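Local coordinates for putative methyltransferase protein (Bacteroides fragilis, PDB 5BP9), which binds S-adenosyl-L-homocysteine and probably acts as an S-adenosylmethionine-dependent methyltransferase, at residues Leu92-Ala97 against Met166-Ser171; Leu98-Gly103 against Asp272-Leu277; Cys114-Leu119 against Val126-Ile131. All coordinates share one frame; numbering follows the deposited sequence. Where two conformers were deposited one is given.

Interaction 1 (Leu92-Ala97 against Met166-Ser171); sequences LLERTA and MLMNGS. With SAH (S-adenosyl-L-homocysteine), chain D.
Helix 92-100 packs here, by a small and mostly buried van der Waals contact, on the loop that leaves strand 161-166 of the methyltransferase sheet and runs past the bound S-adenosyl-L-homocysteine. The apolar part is Ala97 against Leu167: the CB of Ala97, directed at the loop, lies 3.7 Å from CD2 of Leu167 and slightly farther from CD1, so the methyl meets the forked end of the leucine. One helical turn earlier, the CG of Glu94 passes CB of Leu167 at 4.4 Å. With CG anti to its carbonyl carbon (chi1 -63°) and the chain extended beyond, its carboxylate is carried past Leu167 to Met168, a selenomethionine, where OE2 is 3.8 Å from CB. That same CB also lies near the ligand carboxylate, and the two acidic groups approach it from directions roughly at right angles. The loop backbone also faces the ligand's amino group, with Leu167 O 3.7 Å from SAH N. Glu94 OE1 is engaged elsewhere, by a salt bridge to Arg85 and by a probable hydrogen bond with His115. Since Arg85 also binds SAH, Glu94 is placed as a second-shell residue and probably helps to orient the arginine, and its negative charge is probably offset by that partner beside the ligand carboxylate.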
loop_
_atom_site.group_PDB
_atom_site.type_symbol
_atom_site.label_atom_id
_atom_site.label_comp_id
_atom_site.label_asym_id
_atom_site.label_seq_id
_atom_site.Cartn_x
_atom_site.Cartn_y
_atom_site.Cartn_z
ATOM N N LEU A 92 9.679 -9.794 6.606
ATOM C CA LEU A 92 10.823 -9.023 7.088
ATOM C C LEU A 92 10.700 -7.517 6.888
ATOM O O LEU A 92 10.899 -6.741 7.820
ATOM C CB LEU A 92 12.086 -9.516 6.394
ATOM C CG LEU A 92 13.381 -8.782 6.727
ATOM C CD1 LEU A 92 13.724 -8.978 8.201
ATOM C CD2 LEU A 92 14.505 -9.277 5.829
ATOM N N LEU A 93 10.371 -7.100 5.673
ATOM C CA LEU A 93 10.383 -5.664 5.392
ATOM C C LEU A 93 9.288 -4.938 6.149
ATOM O O LEU A 93 9.490 -3.791 6.593
ATOM C CB LEU A 93 10.300 -5.387 3.900
ATOM C CG LEU A 93 11.429 -6.004 3.050
ATOM C CD1 LEU A 93 11.190 -5.673 1.580
ATOM C CD2 LEU A 93 12.799 -5.525 3.481
ATOM N N GLU A 94 8.160 -5.604 6.324
ATOM C CA GLU A 94 7.041 -5.032 7.059
ATOM C C GLU A 94 7.334 -4.971 8.553
ATOM O O GLU A 94 7.080 -3.942 9.192
ATOM C CB GLU A 94 5.743 -5.791 6.773
ATOM C CG GLU A 94 5.329 -5.695 5.305
ATOM C CD GLU A 94 4.108 -6.519 4.982
ATOM O OE1 GLU A 94 3.351 -6.863 5.906
ATOM O OE2 GLU A 94 3.913 -6.834 3.784
ATOM N N ARG A 95 7.896 -6.050 9.102
ATOM C CA ARG A 95 8.283 -6.069 10.510
ATOM C C ARG A 95 9.277 -4.954 10.806
ATOM O O ARG A 95 9.186 -4.279 11.844
ATOM C CB ARG A 95 8.889 -7.433 10.907
ATOM C CG ARG A 95 7.947 -8.614 10.795
ATOM C CD ARG A 95 8.530 -9.860 11.464
ATOM N NE ARG A 95 9.878 -10.223 10.987
ATOM C CZ ARG A 95 10.170 -11.121 10.036
ATOM N NH1 ARG A 95 9.222 -11.783 9.371
ATOM N NH2 ARG A 95 11.443 -11.354 9.726
ATOM N N THR A 96 10.224 -4.756 9.885
ATOM C CA THR A 96 11.271 -3.764 10.033
ATOM C C THR A 96 10.648 -2.372 10.085
ATOM O O THR A 96 10.970 -1.552 10.939
ATOM C CB THR A 96 12.290 -3.856 8.867
ATOM O OG1 THR A 96 12.897 -5.163 8.871
ATOM C CG2 THR A 96 13.368 -2.774 8.988
ATOM N N ALA A 97 9.729 -2.113 9.165
ATOM C CA ALA A 97 9.036 -0.834 9.147
ATOM C C ALA A 97 8.203 -0.544 10.398
ATOM O O ALA A 97 8.279 0.556 10.921
ATOM C CB ALA A 97 8.177 -0.734 7.887
HETATM N N MSE A 166 3.599 2.917 3.973
HETATM C CA MSE A 166 3.060 2.404 2.714
HETATM C C MSE A 166 3.693 1.072 2.474
HETATM O O MSE A 166 4.800 0.961 1.912
HETATM C CB MSE A 166 3.366 3.423 1.666
HETATM C CG MSE A 166 2.568 4.677 1.988
HETATM SE SE MSE A 166 2.931 6.090 0.695
HETATM C CE MSE A 166 1.658 5.429 -0.672
ATOM N N LEU A 167 2.996 0.036 2.943
ATOM C CA LEU A 167 3.537 -1.331 2.990
ATOM C C LEU A 167 2.739 -2.314 2.130
ATOM O O LEU A 167 1.586 -2.071 1.830
ATOM C CB LEU A 167 3.587 -1.801 4.432
ATOM C CG LEU A 167 4.446 -0.950 5.373
ATOM C CD1 LEU A 167 4.335 -1.508 6.793
ATOM C CD2 LEU A 167 5.894 -0.864 4.937
HETATM N N MSE A 168 3.403 -3.416 1.790
HETATM C CA MSE A 168 2.888 -4.454 0.900
HETATM C C MSE A 168 2.841 -3.892 -0.508
HETATM O O MSE A 168 1.763 -3.685 -1.108
HETATM C CB MSE A 168 1.563 -5.019 1.392
HETATM C CG MSE A 168 1.411 -6.463 0.930
HETATM SE SE MSE A 168 1.451 -6.538 -1.042
HETATM C CE MSE A 168 1.459 -8.504 -1.170
ATOM N N ASN A 169 4.028 -3.694 -1.060
ATOM C CA ASN A 169 4.200 -2.908 -2.264
ATOM C C ASN A 169 3.516 -1.563 -2.112
ATOM O O ASN A 169 2.546 -1.234 -2.816
ATOM C CB ASN A 169 3.723 -3.611 -3.539
ATOM C CG ASN A 169 4.245 -2.913 -4.763
ATOM O OD1 ASN A 169 5.450 -2.708 -4.866
ATOM N ND2 ASN A 169 3.357 -2.492 -5.674
ATOM N N GLY A 170 4.047 -0.781 -1.173
ATOM C CA GLY A 170 3.524 0.513 -0.840
ATOM C C GLY A 170 3.501 1.509 -1.960
ATOM O O GLY A 170 2.678 2.405 -1.963
ATOM N N SER A 171 4.377 1.335 -2.948
ATOM C CA SER A 171 4.351 2.178 -4.120
ATOM C C SER A 171 3.078 2.010 -4.952
ATOM O O SER A 171 2.740 2.874 -5.744
ATOM C CB SER A 171 5.560 1.883 -4.990
ATOM O OG SER A 171 5.641 0.520 -5.290
HETATM N N SAH D . -1.654 -2.709 3.593
HETATM C CA SAH D . -2.565 -3.914 3.491
HETATM C CB SAH D . -3.329 -4.017 2.162
HETATM C CG SAH D . -2.483 -3.937 0.891
HETATM S SD SAH D . -3.513 -3.991 -0.547
HETATM C C SAH D . -1.786 -5.184 3.694
HETATM O O SAH D . -0.566 -5.164 3.819
HETATM O OXT SAH D . -2.326 -6.288 3.748
HETATM C "C5'" SAH D . -3.650 -2.272 -0.967
HETATM C "C4'" SAH D . -4.764 -1.565 -0.204
HETATM O "O4'" SAH D . -4.726 -0.166 -0.554
HETATM C "C3'" SAH D . -6.188 -2.029 -0.499
HETATM O "O3'" SAH D . -6.875 -2.324 0.739
HETATM C "C2'" SAH D . -6.810 -0.864 -1.263
HETATM O "O2'" SAH D . -8.215 -0.740 -1.154
HETATM C "C1'" SAH D . -6.066 0.325 -0.701
HETATM N N9 SAH D . -6.007 1.541 -1.526
HETATM C C8 SAH D . -5.812 1.601 -2.854
HETATM N N7 SAH D . -5.739 2.808 -3.329
HETATM C C5 SAH D . -5.874 3.614 -2.216
HETATM C C6 SAH D . -5.889 5.004 -2.031
HETATM N N6 SAH D . -5.735 5.880 -3.038
HETATM N N1 SAH D . -6.055 5.486 -0.768
HETATM C C2 SAH D . -6.216 4.606 0.243
HETATM N N3 SAH D . -6.213 3.263 0.175
HETATM C C4 SAH D . -6.050 2.818 -1.087
#

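Interaction 2 (Leu98-Gly103 against Asp272-Leu277)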
loop_
_atom_site.group_PDB
_atom_site.type_symbol
_atom_site.label_atom_id
_atom_site.label_comp_id
_atom_site.label_asym_id
_atom_site.label_seq_id
_atom_site.Cartn_x
_atom_site.Cartn_y
_atom_site.Cartn_z
ATOM N N LEU A 98 7.415 -1.510 10.875
ATOM C CA LEU A 98 6.616 -1.306 12.074
ATOM C C LEU A 98 7.451 -0.979 13.296
ATOM O O LEU A 98 7.098 -0.087 14.055
ATOM C CB LEU A 98 5.698 -2.507 12.372
ATOM C CG LEU A 98 4.674 -2.890 11.307
ATOM C CD1 LEU A 98 3.691 -3.888 11.892
ATOM C CD2 LEU A 98 3.941 -1.696 10.702
ATOM N N ALA A 99 8.583 -1.667 13.452
ATOM C CA ALA A 99 9.479 -1.412 14.577
ATOM C C ALA A 99 10.084 -0.006 14.565
ATOM O O ALA A 99 10.363 0.572 15.639
ATOM C CB ALA A 99 10.559 -2.479 14.609
HETATM N N MSE A 100 10.265 0.547 13.362
HETATM C CA MSE A 100 10.839 1.877 13.158
HETATM C C MSE A 100 9.832 3.003 13.255
HETATM O O MSE A 100 10.218 4.152 13.395
HETATM C CB MSE A 100 11.440 1.988 11.743
HETATM C CG MSE A 100 12.734 1.243 11.649
HETATM SE SE MSE A 100 13.137 1.205 9.729
HETATM C CE MSE A 100 13.614 3.088 9.614
ATOM N N ALA A 101 8.541 2.674 13.170
ATOM C CA ALA A 101 7.491 3.654 13.124
ATOM C C ALA A 101 7.334 4.317 14.479
ATOM O O ALA A 101 7.183 3.634 15.495
ATOM C CB ALA A 101 6.186 3.008 12.707
ATOM N N THR A 102 7.336 5.652 14.473
ATOM C CA THR A 102 7.213 6.418 15.704
ATOM C C THR A 102 6.233 7.560 15.571
ATOM O O THR A 102 5.850 7.971 14.472
ATOM C CB THR A 102 8.577 6.982 16.197
ATOM O OG1 THR A 102 9.087 7.989 15.311
ATOM C CG2 THR A 102 9.592 5.875 16.332
ATOM N N GLY A 103 5.845 8.093 16.723
ATOM C CA GLY A 103 4.966 9.264 16.761
ATOM C C GLY A 103 3.571 8.944 16.239
ATOM O O GLY A 103 3.066 7.827 16.367
ATOM N N ASP A 272 13.165 -7.149 -3.552
ATOM C CA ASP A 272 12.356 -6.254 -2.750
ATOM C C ASP A 272 13.200 -5.452 -1.768
ATOM O O ASP A 272 14.308 -5.842 -1.393
ATOM C CB ASP A 272 11.212 -6.986 -2.022
ATOM C CG ASP A 272 11.647 -8.250 -1.295
ATOM O OD1 ASP A 272 12.786 -8.728 -1.462
ATOM O OD2 ASP A 272 10.809 -8.754 -0.543
ATOM N N TYR A 273 12.655 -4.307 -1.360
ATOM C CA TYR A 273 13.371 -3.420 -0.465
ATOM C C TYR A 273 12.429 -2.524 0.318
ATOM O O TYR A 273 11.268 -2.314 -0.093
ATOM C CB TYR A 273 14.382 -2.565 -1.229
ATOM C CG TYR A 273 13.712 -1.560 -2.127
ATOM C CD1 TYR A 273 13.342 -1.913 -3.397
ATOM C CD2 TYR A 273 13.419 -0.278 -1.674
ATOM C CE1 TYR A 273 12.665 -1.048 -4.235
ATOM C CE2 TYR A 273 12.746 0.629 -2.498
ATOM C CZ TYR A 273 12.382 0.246 -3.775
ATOM O OH TYR A 273 11.709 1.142 -4.541
ATOM N N LEU A 274 12.961 -2.009 1.427
ATOM C CA LEU A 274 12.303 -0.996 2.247
ATOM C C LEU A 274 13.109 0.265 2.134
ATOM O O LEU A 274 14.335 0.234 2.345
ATOM C CB LEU A 274 12.187 -1.442 3.694
ATOM C CG LEU A 274 11.543 -0.442 4.681
ATOM C CD1 LEU A 274 10.053 -0.261 4.416
ATOM C CD2 LEU A 274 11.814 -0.846 6.117
ATOM N N ALA A 275 12.428 1.369 1.787
ATOM C CA ALA A 275 13.049 2.676 1.697
ATOM C C ALA A 275 12.416 3.659 2.671
ATOM O O ALA A 275 11.259 3.505 3.079
ATOM C CB ALA A 275 12.929 3.234 0.285
ATOM N N ARG A 276 13.202 4.669 3.027
ATOM C CA ARG A 276 12.747 5.803 3.847
ATOM C C ARG A 276 12.851 7.060 3.012
ATOM O O ARG A 276 13.913 7.347 2.448
ATOM C CB ARG A 276 13.616 5.952 5.114
ATOM C CG ARG A 276 13.180 7.105 6.008
ATOM C CD ARG A 276 13.750 6.987 7.417
ATOM N NE ARG A 276 15.208 6.964 7.407
ATOM C CZ ARG A 276 15.973 6.498 8.394
ATOM N NH1 ARG A 276 17.309 6.530 8.271
ATOM N NH2 ARG A 276 15.420 5.999 9.493
ATOM N N LEU A 277 11.745 7.793 2.924
ATOM C CA LEU A 277 11.672 9.044 2.184
ATOM C C LEU A 277 11.452 10.189 3.193
ATOM O O LEU A 277 10.615 10.102 4.083
ATOM C CB LEU A 277 10.528 9.016 1.154
ATOM C CG LEU A 277 10.504 7.804 0.201
ATOM C CD1 LEU A 277 9.172 7.679 -0.549
ATOM C CD2 LEU A 277 11.637 7.859 -0.796
#
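Met100, a selenomethionine in the last turn of helix 92-100, reaches across to strand 272-279, where its selenium overlaps Leu274 and its methyl meets the NH2 end of Arg276. The helix covers one side of the mixed seven-stranded sheet of a Rossmann-like methyltransferase fold, in which 272-279 is antiparallel to its two neighbours, 195-202 and 260-267. Leu274 and Arg276, two residues apart on the strand, both direct their side chains to this side, whereas the intervening Ala275 packs on helix 248-257 across the sheet. Met100 starts with CG anti to its carbonyl carbon, runs extended through chi2 and then bends at chi3 (73°), which turns the terminal methyl along the strand from Leu274 toward Arg276. The selenium sits 4.4 Å from CD2 of Leu274, a loose apolar touch. Leu274 itself lies largely under the preceding turns of the helix, against Leu93, Thr96 and Ala97, so Met100 extends that apolar row to the helix end. Ile265 and Leu198 of the flanking strands also touch the selenomethionine. Beyond Met100 the chain leaves helical geometry at Ala101, whose N still bonds to Leu98 O at 3.2 Å, and runs on to strand 104-108. At the more open margin of the contact, the Arg276 chain crosses that of Met100 at about a right angle. CG of Arg276 is anti to its backbone N, and a bend at chi3 (59°) brings the guanidinium beside the selenomethionine. NH1 forms a salt bridge with Glu263 on the adjacent strand, while the other terminal nitrogen, NH2, lies 3.4 Å from CE of Met100.

Interaction 3 (Cys114-Leu119 against Val126-Ile131); sequences CHALAL and VSAIDI. With SAH (S-adenosyl-L-homocysteine), chain D.
Helix 114-119 and strand 126-130 run almost exactly antiparallel, their N-to-C directions 172° apart and their axes 8.8 Å apart at closest approach. The backbones come nearest at Ala116 and Val126, whose CA atoms are 6.4 Å apart; the alanines allow this close approach, and Val126 makes the largest share of the contact. Ala116 sets its CB 4.2 Å from CB of Ala128, methyl against methyl. Val126, two residues earlier on the same side of the strand, abuts the backbone O of Ala116 with CG1 at 3.7 Å, and its CG2, anti to its backbone N, points into the gap between Ala116 and Leu119. There it meets CD1 of Leu119 at 3.9 Å, the two side chains crossing at about a right angle. The side-chain contacts are apolar and buried, with Asp107 of the adjoining strand 104-108 touching both Ala116 and Val126.

Both segments also reach the ligand. Asp130, near the end of the strand, grips the ribose of S-adenosyl-L-homocysteine with both carboxylate oxygens: SAH O2' donates to OD1 at 2.7 Å and SAH O3' to OD2 at 2.6 Å. Backbone N-H groups of Ser132 and Gly111 also bond to OD1 and OD2 respectively, which helps fix the carboxylate's rotation. Ile131 lays CG1, CG2 and CD1 over one face of the adenine. On the helix, His115 brings CE1 to 3.3 Å from SAH O. Strand 104-108, helix 114-121 and strand 125-130 form a beta-alpha-beta crossover, and an acidic residue at the end of the second strand holding the ribose hydroxyls is characteristic of Rossmann-like class I methyltransferases.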
loop_
_atom_site.group_PDB
_atom_site.type_symbol
_atom_site.label_atom_id
_atom_site.label_comp_id
_atom_site.label_asym_id
_atom_site.label_seq_id
_atom_site.Cartn_x
_atom_site.Cartn_y
_atom_site.Cartn_z
ATOM N N CYS A 114 -4.228 -5.258 9.854
ATOM C CA CYS A 114 -3.160 -6.008 10.482
ATOM C C CYS A 114 -2.034 -5.123 11.021
ATOM O O CYS A 114 -1.604 -5.317 12.168
ATOM C CB CYS A 114 -2.614 -7.091 9.517
ATOM S SG CYS A 114 -1.881 -6.534 7.937
ATOM N N HIS A 115 -1.552 -4.173 10.208
ATOM C CA HIS A 115 -0.472 -3.316 10.639
ATOM C C HIS A 115 -0.960 -2.400 11.749
ATOM O O HIS A 115 -0.271 -2.249 12.765
ATOM C CB HIS A 115 0.140 -2.527 9.489
ATOM C CG HIS A 115 0.768 -3.395 8.447
ATOM N ND1 HIS A 115 0.532 -3.240 7.098
ATOM C CD2 HIS A 115 1.608 -4.443 8.566
ATOM C CE1 HIS A 115 1.212 -4.154 6.435
ATOM N NE2 HIS A 115 1.868 -4.899 7.306
ATOM N N ALA A 116 -2.147 -1.819 11.567
ATOM C CA ALA A 116 -2.699 -0.895 12.546
ATOM C C ALA A 116 -2.874 -1.572 13.898
ATOM O O ALA A 116 -2.488 -0.992 14.922
ATOM C CB ALA A 116 -4.013 -0.302 12.068
ATOM N N LEU A 117 -3.430 -2.784 13.908
ATOM C CA LEU A 117 -3.549 -3.558 15.159
ATOM C C LEU A 117 -2.217 -3.851 15.839
ATOM O O LEU A 117 -2.110 -3.760 17.053
ATOM C CB LEU A 117 -4.300 -4.867 14.917
ATOM C CG LEU A 117 -5.782 -4.699 14.561
ATOM C CD1 LEU A 117 -6.400 -6.022 14.111
ATOM C CD2 LEU A 117 -6.592 -4.116 15.712
ATOM N N ALA A 118 -1.208 -4.216 15.063
ATOM C CA ALA A 118 0.124 -4.460 15.617
ATOM C C ALA A 118 0.688 -3.210 16.250
ATOM O O ALA A 118 1.250 -3.255 17.347
ATOM C CB ALA A 118 1.062 -5.000 14.562
ATOM N N LEU A 119 0.523 -2.075 15.577
ATOM C CA LEU A 119 1.014 -0.822 16.119
ATOM C C LEU A 119 0.293 -0.436 17.417
ATOM O O LEU A 119 0.938 -0.004 18.373
ATOM C CB LEU A 119 0.889 0.291 15.106
ATOM C CG LEU A 119 1.751 0.144 13.853
ATOM C CD1 LEU A 119 1.207 1.034 12.744
ATOM C CD2 LEU A 119 3.206 0.462 14.164
ATOM N N VAL A 126 -1.928 5.466 15.845
ATOM C CA VAL A 126 -2.100 5.168 14.416
ATOM C C VAL A 126 -3.492 5.547 13.911
ATOM O O VAL A 126 -4.508 5.350 14.606
ATOM C CB VAL A 126 -1.752 3.694 14.080
ATOM C CG1 VAL A 126 -2.600 2.710 14.866
ATOM C CG2 VAL A 126 -1.874 3.392 12.587
ATOM N N SER A 127 -3.500 6.135 12.707
ATOM C CA SER A 127 -4.699 6.387 11.924
ATOM C C SER A 127 -4.582 5.509 10.689
ATOM O O SER A 127 -3.526 5.473 10.061
ATOM C CB SER A 127 -4.759 7.868 11.530
ATOM O OG SER A 127 -5.017 8.692 12.670
ATOM N N ALA A 128 -5.640 4.786 10.349
ATOM C CA ALA A 128 -5.621 3.896 9.184
ATOM C C ALA A 128 -6.640 4.401 8.154
ATOM O O ALA A 128 -7.749 4.805 8.513
ATOM C CB ALA A 128 -5.943 2.474 9.635
ATOM N N ILE A 129 -6.268 4.357 6.871
ATOM C CA ILE A 129 -7.179 4.773 5.801
ATOM C C ILE A 129 -7.223 3.707 4.707
ATOM O O ILE A 129 -6.234 2.983 4.471
ATOM C CB ILE A 129 -6.815 6.148 5.206
ATOM C CG1 ILE A 129 -5.466 6.150 4.467
ATOM C CG2 ILE A 129 -6.911 7.249 6.262
ATOM C CD1 ILE A 129 -5.281 7.385 3.621
ATOM N N ASP A 130 -8.372 3.597 4.057
ATOM C CA ASP A 130 -8.525 2.730 2.896
ATOM C C ASP A 130 -9.725 3.206 2.106
ATOM O O ASP A 130 -10.668 3.754 2.668
ATOM C CB ASP A 130 -8.716 1.244 3.330
ATOM C CG ASP A 130 -8.262 0.268 2.274
ATOM O OD1 ASP A 130 -8.954 0.192 1.226
ATOM O OD2 ASP A 130 -7.209 -0.407 2.490
ATOM N N ILE A 131 -9.698 2.963 0.799
ATOM C CA ILE A 131 -10.847 3.298 -0.060
ATOM C C ILE A 131 -11.934 2.215 -0.077
ATOM O O ILE A 131 -13.016 2.460 -0.596
ATOM C CB ILE A 131 -10.417 3.613 -1.505
ATOM C CG1 ILE A 131 -9.669 2.429 -2.134
ATOM C CG2 ILE A 131 -9.589 4.905 -1.532
ATOM C CD1 ILE A 131 -9.349 2.593 -3.614
HETATM N N SAH D . -1.654 -2.709 3.593
HETATM C CA SAH D . -2.565 -3.914 3.491
HETATM C CB SAH D . -3.329 -4.017 2.162
HETATM C CG SAH D . -2.483 -3.937 0.891
HETATM S SD SAH D . -3.513 -3.991 -0.547
HETATM C C SAH D . -1.786 -5.184 3.694
HETATM O O SAH D . -0.566 -5.164 3.819
HETATM O OXT SAH D . -2.326 -6.288 3.748
HETATM C "C5'" SAH D . -3.650 -2.272 -0.967
HETATM C "C4'" SAH D . -4.764 -1.565 -0.204
HETATM O "O4'" SAH D . -4.726 -0.166 -0.554
HETATM C "C3'" SAH D . -6.188 -2.029 -0.499
HETATM O "O3'" SAH D . -6.875 -2.324 0.739
HETATM C "C2'" SAH D . -6.810 -0.864 -1.263
HETATM O "O2'" SAH D . -8.215 -0.740 -1.154
HETATM C "C1'" SAH D . -6.066 0.325 -0.701
HETATM N N9 SAH D . -6.007 1.541 -1.526
HETATM C C8 SAH D . -5.812 1.601 -2.854
HETATM N N7 SAH D . -5.739 2.808 -3.329
HETATM C C5 SAH D . -5.874 3.614 -2.216
HETATM C C6 SAH D . -5.889 5.004 -2.031
HETATM N N6 SAH D . -5.735 5.880 -3.038
HETATM N N1 SAH D . -6.055 5.486 -0.768
HETATM C C2 SAH D . -6.216 4.606 0.243
HETATM N N3 SAH D . -6.213 3.263 0.175
HETATM C C4 SAH D . -6.050 2.818 -1.087
#

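Interactions 1 and 2 follow one helix, 92-100, with centres 7 Å apart; Leu274 joins them, its CD2 lying 3.8 Å from CG2 of Thr96. Interaction 3 lies on the other flank of that helix, where CD1 of Leu98 meets CB of Ala118 at 3.9 Å. Interactions 1 and 3 are also linked by a polar pair, Glu94 OE1 and His115 NE2, 2.8 Å apart and probably hydrogen-bonded. Both of these interactions touch S-adenosyl-L-homocysteine: Leu167, Met168 and His115 adjoin its amino acid end, Asp130 and Ile131 its ribose and adenine. Interaction 2 is remote from the pocket, with the Leu274 side chain about 12 Å from the ligand.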